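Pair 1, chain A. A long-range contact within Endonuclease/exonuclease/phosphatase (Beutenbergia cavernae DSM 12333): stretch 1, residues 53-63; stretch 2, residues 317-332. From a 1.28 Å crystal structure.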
# COMPACT_ATOMS: atom_id res chain seq x y z
N ARG A 53 14.07 -14.78 -14.39
CA ARG A 53 12.75 -15.04 -13.88
C ARG A 53 12.23 -13.75 -13.40
O ARG A 53 12.93 -12.79 -13.38
CB ARG A 53 12.70 -16.06 -12.80
N ARG A 54 10.97 -13.75 -13.07
CA ARG A 54 10.24 -12.52 -13.02
C ARG A 54 9.65 -12.20 -11.64
O ARG A 54 8.87 -11.31 -11.54
CB ARG A 54 9.18 -12.47 -14.09
CG ARG A 54 9.74 -12.72 -15.47
CD ARG A 54 10.34 -11.48 -16.01
NE ARG A 54 9.34 -10.53 -16.45
CZ ARG A 54 9.61 -9.44 -17.14
NH1 ARG A 54 10.85 -9.14 -17.43
NH2 ARG A 54 8.66 -8.65 -17.52
N ASP A 55 10.08 -12.94 -10.62
CA ASP A 55 9.62 -12.73 -9.26
C ASP A 55 10.25 -11.55 -8.56
O ASP A 55 11.43 -11.24 -8.77
CB ASP A 55 9.88 -13.99 -8.42
CG ASP A 55 9.00 -15.16 -8.82
OD1 ASP A 55 7.93 -14.93 -9.41
OD2 ASP A 55 9.38 -16.31 -8.53
N LEU A 56 9.47 -10.91 -7.71
CA LEU A 56 9.96 -9.81 -6.88
C LEU A 56 9.29 -9.87 -5.52
O LEU A 56 8.06 -9.85 -5.44
CB LEU A 56 9.62 -8.47 -7.53
CG LEU A 56 10.15 -7.23 -6.82
CD1 LEU A 56 11.67 -7.16 -6.94
CD2 LEU A 56 9.50 -5.98 -7.39
N ARG A 57 10.07 -9.97 -4.45
CA ARG A 57 9.53 -9.92 -3.11
C ARG A 57 9.75 -8.53 -2.53
O ARG A 57 10.89 -8.06 -2.43
CB ARG A 57 10.14 -11.00 -2.22
CG ARG A 57 9.66 -10.94 -0.78
CD ARG A 57 10.11 -12.13 0.05
NE ARG A 57 9.19 -13.25 -0.13
CZ ARG A 57 9.05 -14.27 0.71
NH1 ARG A 57 9.78 -14.34 1.82
NH2 ARG A 57 8.16 -15.22 0.45
N VAL A 58 8.66 -7.88 -2.17
CA VAL A 58 8.67 -6.52 -1.65
C VAL A 58 8.12 -6.55 -0.25
O VAL A 58 7.03 -7.08 -0.01
CB VAL A 58 7.79 -5.59 -2.51
CG1 VAL A 58 7.74 -4.18 -1.90
CG2 VAL A 58 8.31 -5.55 -3.93
N MSE A 59 8.86 -5.96 0.68
CA MSE A 59 8.44 -5.88 2.06
C MSE A 59 8.29 -4.43 2.48
O MSE A 59 9.05 -3.57 2.03
CB MSE A 59 9.48 -6.57 2.93
CG MSE A 59 9.22 -6.53 4.43
SE MSE A 59 10.51 -7.54 5.47
CE MSE A 59 9.58 -7.47 7.18
N THR A 60 7.29 -4.15 3.31
CA THR A 60 7.20 -2.85 3.96
C THR A 60 7.03 -3.03 5.46
O THR A 60 6.34 -3.96 5.90
CB THR A 60 6.06 -1.96 3.37
OG1 THR A 60 6.17 -0.63 3.89
CG2 THR A 60 4.69 -2.51 3.69
N TRP A 61 7.64 -2.15 6.25
CA TRP A 61 7.57 -2.29 7.69
C TRP A 61 7.79 -0.97 8.40
O TRP A 61 8.82 -0.32 8.20
CB TRP A 61 8.65 -3.28 8.16
CG TRP A 61 8.45 -3.87 9.52
CD1 TRP A 61 7.35 -3.77 10.34
CD2 TRP A 61 9.39 -4.70 10.23
NE1 TRP A 61 7.56 -4.47 11.51
CE2 TRP A 61 8.80 -5.05 11.46
CE3 TRP A 61 10.67 -5.17 9.94
CZ2 TRP A 61 9.45 -5.86 12.39
CZ3 TRP A 61 11.31 -5.96 10.86
CH2 TRP A 61 10.70 -6.30 12.07
N ASN A 62 6.85 -0.60 9.26
CA ASN A 62 7.05 0.49 10.19
C ASN A 62 7.74 -0.11 11.40
O ASN A 62 7.15 -0.91 12.12
CB ASN A 62 5.70 1.10 10.56
CG ASN A 62 5.81 2.24 11.55
OD1 ASN A 62 6.71 2.26 12.40
ND2 ASN A 62 4.89 3.20 11.47
N ILE A 63 9.01 0.25 11.59
CA ILE A 63 9.84 -0.42 12.59
C ILE A 63 9.84 0.25 13.96
O ILE A 63 10.54 -0.22 14.86
CB ILE A 63 11.30 -0.60 12.11
CG1 ILE A 63 12.04 0.74 12.00
CG2 ILE A 63 11.33 -1.39 10.81
CD1 ILE A 63 13.56 0.60 11.92
N PHE A 317 6.71 -9.29 17.92
CA PHE A 317 6.79 -8.22 18.91
C PHE A 317 8.00 -7.32 18.75
O PHE A 317 8.27 -6.49 19.62
CB PHE A 317 6.64 -8.77 20.33
CG PHE A 317 5.31 -9.42 20.57
CD1 PHE A 317 4.15 -8.67 20.48
CD2 PHE A 317 5.21 -10.77 20.87
CE1 PHE A 317 2.91 -9.25 20.67
CE2 PHE A 317 3.97 -11.35 21.07
CZ PHE A 317 2.83 -10.59 20.96
N ALA A 318 8.71 -7.45 17.63
CA ALA A 318 9.86 -6.60 17.36
C ALA A 318 9.47 -5.14 17.09
O ALA A 318 10.29 -4.23 17.27
CB ALA A 318 10.66 -7.14 16.20
N SER A 319 8.23 -4.92 16.66
CA SER A 319 7.71 -3.58 16.40
C SER A 319 6.22 -3.55 16.73
O SER A 319 5.59 -4.60 16.86
CB SER A 319 7.91 -3.19 14.93
OG SER A 319 7.25 -1.96 14.65
N ASP A 320 5.66 -2.35 16.87
CA ASP A 320 4.21 -2.25 17.07
C ASP A 320 3.41 -2.36 15.76
O ASP A 320 2.18 -2.35 15.80
CB ASP A 320 3.83 -1.02 17.90
CG ASP A 320 4.13 0.30 17.22
OD1 ASP A 320 4.80 0.32 16.17
OD2 ASP A 320 3.70 1.33 17.76
N HIS A 321 4.10 -2.45 14.63
CA HIS A 321 3.48 -2.84 13.36
C HIS A 321 4.07 -4.16 12.92
O HIS A 321 5.22 -4.47 13.26
CB HIS A 321 3.75 -1.83 12.25
CG HIS A 321 3.02 -0.53 12.39
ND1 HIS A 321 2.12 -0.08 11.45
CD2 HIS A 321 3.08 0.42 13.35
CE1 HIS A 321 1.64 1.09 11.83
NE2 HIS A 321 2.21 1.42 12.98
N LEU A 322 3.31 -4.91 12.13
CA LEU A 322 3.81 -6.10 11.46
C LEU A 322 4.34 -5.75 10.08
O LEU A 322 3.78 -4.91 9.38
CB LEU A 322 2.69 -7.13 11.29
CG LEU A 322 2.03 -7.65 12.57
CD1 LEU A 322 0.91 -8.61 12.21
CD2 LEU A 322 3.05 -8.31 13.50
N GLY A 323 5.42 -6.41 9.69
CA GLY A 323 5.90 -6.30 8.32
C GLY A 323 4.94 -6.98 7.35
O GLY A 323 4.31 -7.99 7.69
N VAL A 324 4.81 -6.42 6.16
CA VAL A 324 3.99 -7.00 5.10
C VAL A 324 4.94 -7.45 4.00
O VAL A 324 5.76 -6.66 3.51
CB VAL A 324 2.98 -5.97 4.54
CG1 VAL A 324 2.19 -6.56 3.38
CG2 VAL A 324 2.05 -5.46 5.64
N VAL A 325 4.86 -8.72 3.63
CA VAL A 325 5.80 -9.33 2.70
C VAL A 325 5.05 -9.89 1.50
O VAL A 325 4.29 -10.84 1.63
CB VAL A 325 6.60 -10.47 3.39
CG1 VAL A 325 7.67 -11.01 2.44
CG2 VAL A 325 7.20 -9.98 4.70
N MSE A 326 5.25 -9.27 0.34
CA MSE A 326 4.48 -9.62 -0.85
C MSE A 326 5.36 -10.23 -1.92
O MSE A 326 6.46 -9.74 -2.19
CB MSE A 326 3.84 -8.37 -1.45
CG MSE A 326 2.92 -7.61 -0.50
SE MSE A 326 1.47 -8.67 0.24
CE MSE A 326 0.76 -9.40 -1.41
N ASP A 327 4.85 -11.28 -2.55
CA ASP A 327 5.52 -11.91 -3.68
C ASP A 327 4.76 -11.51 -4.94
O ASP A 327 3.58 -11.85 -5.11
CB ASP A 327 5.54 -13.43 -3.52
CG ASP A 327 6.51 -13.88 -2.44
OD1 ASP A 327 7.66 -13.40 -2.42
OD2 ASP A 327 6.13 -14.71 -1.59
N LEU A 328 5.45 -10.77 -5.81
CA LEU A 328 4.88 -10.26 -7.06
C LEU A 328 5.59 -10.92 -8.23
O LEU A 328 6.65 -11.51 -8.07
CB LEU A 328 5.08 -8.74 -7.14
CG LEU A 328 4.64 -7.94 -5.90
CD1 LEU A 328 4.92 -6.45 -6.12
CD2 LEU A 328 3.16 -8.18 -5.59
N ARG A 329 5.00 -10.81 -9.42
CA ARG A 329 5.61 -11.34 -10.62
C ARG A 329 5.38 -10.33 -11.73
O ARG A 329 4.25 -9.89 -11.94
CB ARG A 329 4.98 -12.68 -10.99
CG ARG A 329 5.62 -13.35 -12.19
CD ARG A 329 5.12 -14.77 -12.32
NE ARG A 329 5.51 -15.57 -11.17
CZ ARG A 329 4.82 -16.61 -10.71
NH1 ARG A 329 3.69 -16.97 -11.29
NH2 ARG A 329 5.26 -17.27 -9.65
N LEU A 330 6.42 -9.95 -12.44
CA LEU A 330 6.27 -8.95 -13.46
C LEU A 330 5.93 -9.59 -14.79
O LEU A 330 6.66 -10.42 -15.28
CB LEU A 330 7.57 -8.14 -13.59
CG LEU A 330 7.55 -6.94 -14.53
CD1 LEU A 330 6.50 -5.94 -14.08
CD2 LEU A 330 8.92 -6.30 -14.57
N GLY A 331 4.81 -9.18 -15.34
CA GLY A 331 4.40 -9.60 -16.67
C GLY A 331 4.93 -8.70 -17.75
O GLY A 331 5.82 -7.91 -17.55
N GLY A 332 4.34 -8.84 -18.93
CA GLY A 332 4.64 -7.99 -20.06
C GLY A 332 3.98 -6.63 -19.98
O GLY A 332 3.16 -6.36 -19.12
O HOH W 1 4.50 -2.22 9.04
O HOH W 2 5.46 2.68 14.96

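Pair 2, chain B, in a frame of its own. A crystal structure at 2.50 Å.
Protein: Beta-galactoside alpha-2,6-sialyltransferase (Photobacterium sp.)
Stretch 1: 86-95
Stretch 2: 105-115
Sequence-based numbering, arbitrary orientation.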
# COMPACT_ATOMS: atom_id res chain seq x y z
N ASP B 86 -10.31 28.21 -5.60
CA ASP B 86 -8.86 28.04 -5.61
C ASP B 86 -8.33 28.33 -4.23
O ASP B 86 -8.74 29.31 -3.58
CB ASP B 86 -8.21 29.03 -6.58
CG ASP B 86 -8.71 28.86 -7.99
OD1 ASP B 86 -8.65 27.74 -8.53
OD2 ASP B 86 -9.17 29.86 -8.57
N ASP B 87 -7.40 27.49 -3.77
CA ASP B 87 -6.73 27.68 -2.50
C ASP B 87 -6.29 29.12 -2.33
O ASP B 87 -5.89 29.77 -3.29
CB ASP B 87 -5.52 26.74 -2.41
CG ASP B 87 -5.90 25.26 -2.46
OD1 ASP B 87 -7.13 24.93 -2.52
OD2 ASP B 87 -4.97 24.41 -2.43
N GLU B 88 -6.38 29.60 -1.09
CA GLU B 88 -6.11 30.99 -0.78
C GLU B 88 -5.73 31.17 0.68
O GLU B 88 -6.35 30.58 1.56
CB GLU B 88 -7.34 31.84 -1.11
CG GLU B 88 -7.03 33.32 -1.00
CD GLU B 88 -8.25 34.24 -1.15
OE1 GLU B 88 -8.01 35.46 -1.14
OE2 GLU B 88 -9.40 33.75 -1.24
N LYS B 89 -4.72 32.01 0.92
CA LYS B 89 -4.31 32.39 2.27
C LYS B 89 -5.12 33.56 2.81
O LYS B 89 -5.42 34.51 2.07
CB LYS B 89 -2.79 32.69 2.32
CG LYS B 89 -1.94 31.40 2.07
CD LYS B 89 -0.41 31.63 2.07
CE LYS B 89 0.36 30.36 1.63
NZ LYS B 89 0.01 29.98 0.24
N TYR B 90 -5.50 33.45 4.08
CA TYR B 90 -6.21 34.52 4.80
C TYR B 90 -5.38 34.93 6.02
O TYR B 90 -4.81 34.07 6.70
CB TYR B 90 -7.64 34.07 5.19
CG TYR B 90 -8.59 34.16 4.02
CD1 TYR B 90 -8.58 33.19 3.02
CD2 TYR B 90 -9.44 35.25 3.87
CE1 TYR B 90 -9.41 33.30 1.91
CE2 TYR B 90 -10.28 35.37 2.77
CZ TYR B 90 -10.26 34.40 1.80
OH TYR B 90 -11.08 34.52 0.71
N CYS B 91 -5.29 36.24 6.29
CA CYS B 91 -4.49 36.77 7.39
C CYS B 91 -5.33 37.54 8.40
O CYS B 91 -6.25 38.28 8.04
CB CYS B 91 -3.45 37.74 6.87
SG CYS B 91 -2.46 37.18 5.50
N PHE B 92 -4.98 37.37 9.68
CA PHE B 92 -5.64 38.05 10.79
C PHE B 92 -4.59 38.53 11.79
O PHE B 92 -3.72 37.75 12.21
CB PHE B 92 -6.66 37.11 11.46
CG PHE B 92 -7.71 36.61 10.51
CD1 PHE B 92 -7.53 35.41 9.84
CD2 PHE B 92 -8.85 37.36 10.25
CE1 PHE B 92 -8.49 34.94 8.93
CE2 PHE B 92 -9.82 36.91 9.34
CZ PHE B 92 -9.64 35.70 8.68
N ASP B 93 -4.65 39.80 12.14
CA ASP B 93 -3.70 40.36 13.09
C ASP B 93 -4.38 40.67 14.40
O ASP B 93 -5.31 41.49 14.43
CB ASP B 93 -3.10 41.66 12.54
CG ASP B 93 -2.31 41.45 11.26
OD1 ASP B 93 -1.56 42.38 10.90
OD2 ASP B 93 -2.46 40.38 10.62
N PHE B 94 -3.91 40.05 15.48
CA PHE B 94 -4.41 40.37 16.84
C PHE B 94 -3.50 41.38 17.53
O PHE B 94 -2.28 41.23 17.52
CB PHE B 94 -4.49 39.09 17.68
CG PHE B 94 -4.69 39.33 19.16
CD1 PHE B 94 -5.97 39.44 19.69
CD2 PHE B 94 -3.60 39.39 20.04
CE1 PHE B 94 -6.16 39.66 21.07
CE2 PHE B 94 -3.79 39.60 21.42
CZ PHE B 94 -5.07 39.73 21.93
N ASN B 95 -4.10 42.41 18.12
CA ASN B 95 -3.37 43.31 19.03
C ASN B 95 -4.05 43.37 20.39
O ASN B 95 -5.28 43.49 20.46
CB ASN B 95 -3.25 44.73 18.47
CG ASN B 95 -2.16 44.86 17.42
OD1 ASN B 95 -0.98 44.97 17.74
ND2 ASN B 95 -2.56 44.85 16.14
N ILE B 105 1.12 41.34 20.12
CA ILE B 105 0.77 41.31 18.73
C ILE B 105 0.93 39.87 18.28
O ILE B 105 1.93 39.23 18.60
CB ILE B 105 1.64 42.27 17.89
CG1 ILE B 105 1.00 42.49 16.51
CG2 ILE B 105 3.08 41.72 17.74
CD1 ILE B 105 1.63 43.62 15.72
N THR B 106 -0.08 39.34 17.61
CA THR B 106 0.10 38.04 16.98
C THR B 106 -0.48 37.99 15.56
O THR B 106 -1.61 38.39 15.33
CB THR B 106 -0.28 36.83 17.91
OG1 THR B 106 -1.06 35.86 17.19
CG2 THR B 106 -1.03 37.26 19.07
N LYS B 107 0.36 37.53 14.63
CA LYS B 107 0.02 37.39 13.22
C LYS B 107 -0.44 35.97 12.93
O LYS B 107 0.29 35.02 13.20
CB LYS B 107 1.24 37.73 12.34
CG LYS B 107 1.82 39.13 12.58
CD LYS B 107 1.08 40.18 11.76
CE LYS B 107 1.36 41.61 12.21
NZ LYS B 107 2.80 41.82 12.55
N VAL B 108 -1.64 35.83 12.37
CA VAL B 108 -2.25 34.52 12.09
C VAL B 108 -2.41 34.33 10.59
O VAL B 108 -2.92 35.19 9.90
CB VAL B 108 -3.65 34.38 12.77
CG1 VAL B 108 -4.39 33.09 12.31
CG2 VAL B 108 -3.50 34.40 14.27
N THR B 109 -1.96 33.18 10.09
CA THR B 109 -2.12 32.84 8.68
C THR B 109 -2.92 31.56 8.55
O THR B 109 -2.57 30.53 9.11
CB THR B 109 -0.76 32.67 7.99
OG1 THR B 109 -0.09 33.92 7.98
CG2 THR B 109 -0.94 32.26 6.55
N LEU B 110 -4.02 31.63 7.80
CA LEU B 110 -4.81 30.46 7.50
C LEU B 110 -4.64 30.14 6.02
O LEU B 110 -5.02 30.93 5.14
CB LEU B 110 -6.28 30.67 7.88
CG LEU B 110 -6.56 31.07 9.34
CD1 LEU B 110 -8.05 31.20 9.62
CD2 LEU B 110 -5.97 30.09 10.33
N ASN B 111 -4.01 28.99 5.75
CA ASN B 111 -3.94 28.43 4.41
C ASN B 111 -5.21 27.61 4.20
O ASN B 111 -5.37 26.52 4.80
CB ASN B 111 -2.69 27.53 4.25
CG ASN B 111 -1.43 28.13 4.91
OD1 ASN B 111 -0.93 29.18 4.47
ND2 ASN B 111 -0.93 27.47 5.97
N VAL B 112 -6.12 28.16 3.40
CA VAL B 112 -7.36 27.47 3.04
C VAL B 112 -7.16 26.64 1.76
O VAL B 112 -6.78 27.18 0.71
CB VAL B 112 -8.59 28.42 2.89
CG1 VAL B 112 -9.86 27.60 2.69
CG2 VAL B 112 -8.75 29.35 4.12
N VAL B 113 -7.40 25.34 1.86
CA VAL B 113 -7.12 24.42 0.74
C VAL B 113 -8.37 23.59 0.49
O VAL B 113 -9.19 23.41 1.41
CB VAL B 113 -5.91 23.50 1.05
CG1 VAL B 113 -4.64 24.34 1.39
CG2 VAL B 113 -6.25 22.53 2.21
N ALA B 114 -8.53 23.09 -0.73
CA ALA B 114 -9.67 22.22 -1.05
C ALA B 114 -9.76 21.02 -0.08
O ALA B 114 -8.74 20.42 0.27
CB ALA B 114 -9.58 21.73 -2.48
N PRO B 115 -10.99 20.69 0.37
CA PRO B 115 -11.21 19.42 1.05
C PRO B 115 -10.74 18.28 0.14
O PRO B 115 -10.95 18.31 -1.08
CB PRO B 115 -12.74 19.36 1.19
CG PRO B 115 -13.18 20.79 1.16
CD PRO B 115 -12.22 21.50 0.25

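Pair 1 and pair 2 are both two-stranded antiparallel ladders, and 14 central residues superpose with an RMSD of 0.5 Å over N, CA and C. The strand axes approach to 4.6 Å in pair 1 and 4.7 Å in pair 2, with angles of 149° and 158° between their N-to-C directions. The register is the same in both: the hydrogen-bonded pairs A:Leu56–A:Leu328, A:Val58–A:Met326 and A:Thr60–A:Val324 fall on B:Glu88–B:Val112, B:Tyr90–B:Leu110 and B:Phe92–B:Val108. Each is closed by two reciprocal amide-to-carbonyl bonds, as in A:Met326 N to A:Val58 O (2.8 Å) and B:Leu110 N to B:Tyr90 O (2.8 Å). Because the backbone supplies these bonds, they tolerate very different side chains.

The side chains of these three pairs share one face of each sheet, and all but B:Glu88 are buried. At A:Thr60 and B:Phe92 a small side chain matches a large one, while the partners A:Val324 and B:Val108 are identical, both in the t rotamer, with side-chain centres 0.5 Å apart after superposition. A:Thr60 CG2 lies 4.0 Å from A:Val324 CB. The phenylalanine meets its valine through the stems, B:Phe92 CB to B:Val108 CB at 4.3 Å, and its ring reaches diagonally across to the partner strand, with B:Phe92 CE1 3.8 Å from B:Leu110 CD1. The matching A:Met326, a selenomethionine with all three chi angles m, has its side-chain end leading away from stretch 1. The same diagonal recurs one step on. A:Val58 CG2 reaches A:Leu328 CD1 at 4.1 Å, and at the matching positions B:Tyr90 CD1 lies 4.0 Å from B:Val112 CG2. In pair 1 a short valine meets a long leucine; in pair 2 a long tyrosine meets a short valine, so the bulkier side chain lies on the other strand. At the end of this face, A:Leu56 is matched by B:Glu88, whose side-chain end leads away from the opposing strand and whose OE2 accepts a weak hydrogen bond from B:Tyr90 OH (2.7 Å).

The other face is more polar at its matched positions. A:Arg57 and A:Asp327 form a two-pronged salt bridge, A:Arg57 NE to A:Asp327 OD1 at 2.8 Å and A:Arg57 NH2 to A:Asp327 OD2 at 2.9 Å, while A:Val325 CG1 covers one face of the guanidinium. B:Lys89 and B:Asn111 occupy these places with only a close approach, B:Lys89 CE to B:Asn111 OD1 at 3.3 Å. Next along, A:Met59, a selenomethionine, packs its CG 4.0 Å from A:Val325 CG2, whereas B:Cys91 and B:Thr109, though paired in register, make no side-chain contact; B:Cys91 SG stays 4.7 Å from B:Thr109 OG1.

Beyond this the solutions diverge. A:Trp61 lays its ring over A:Gly323, whose CA is 3.8 Å from the centroid of the five-membered ring in a CH-pi contact, and A:Trp61 NE1 donates to A:His321 O (2.9 Å). An ideal CB on A:Gly323 would come within 2.6 Å of A:Met59 CE, a clash. The equivalent B:Asp93 and B:Lys107 instead bring B:Asp93 OD1 to 3.3 Å from B:Lys107 CE.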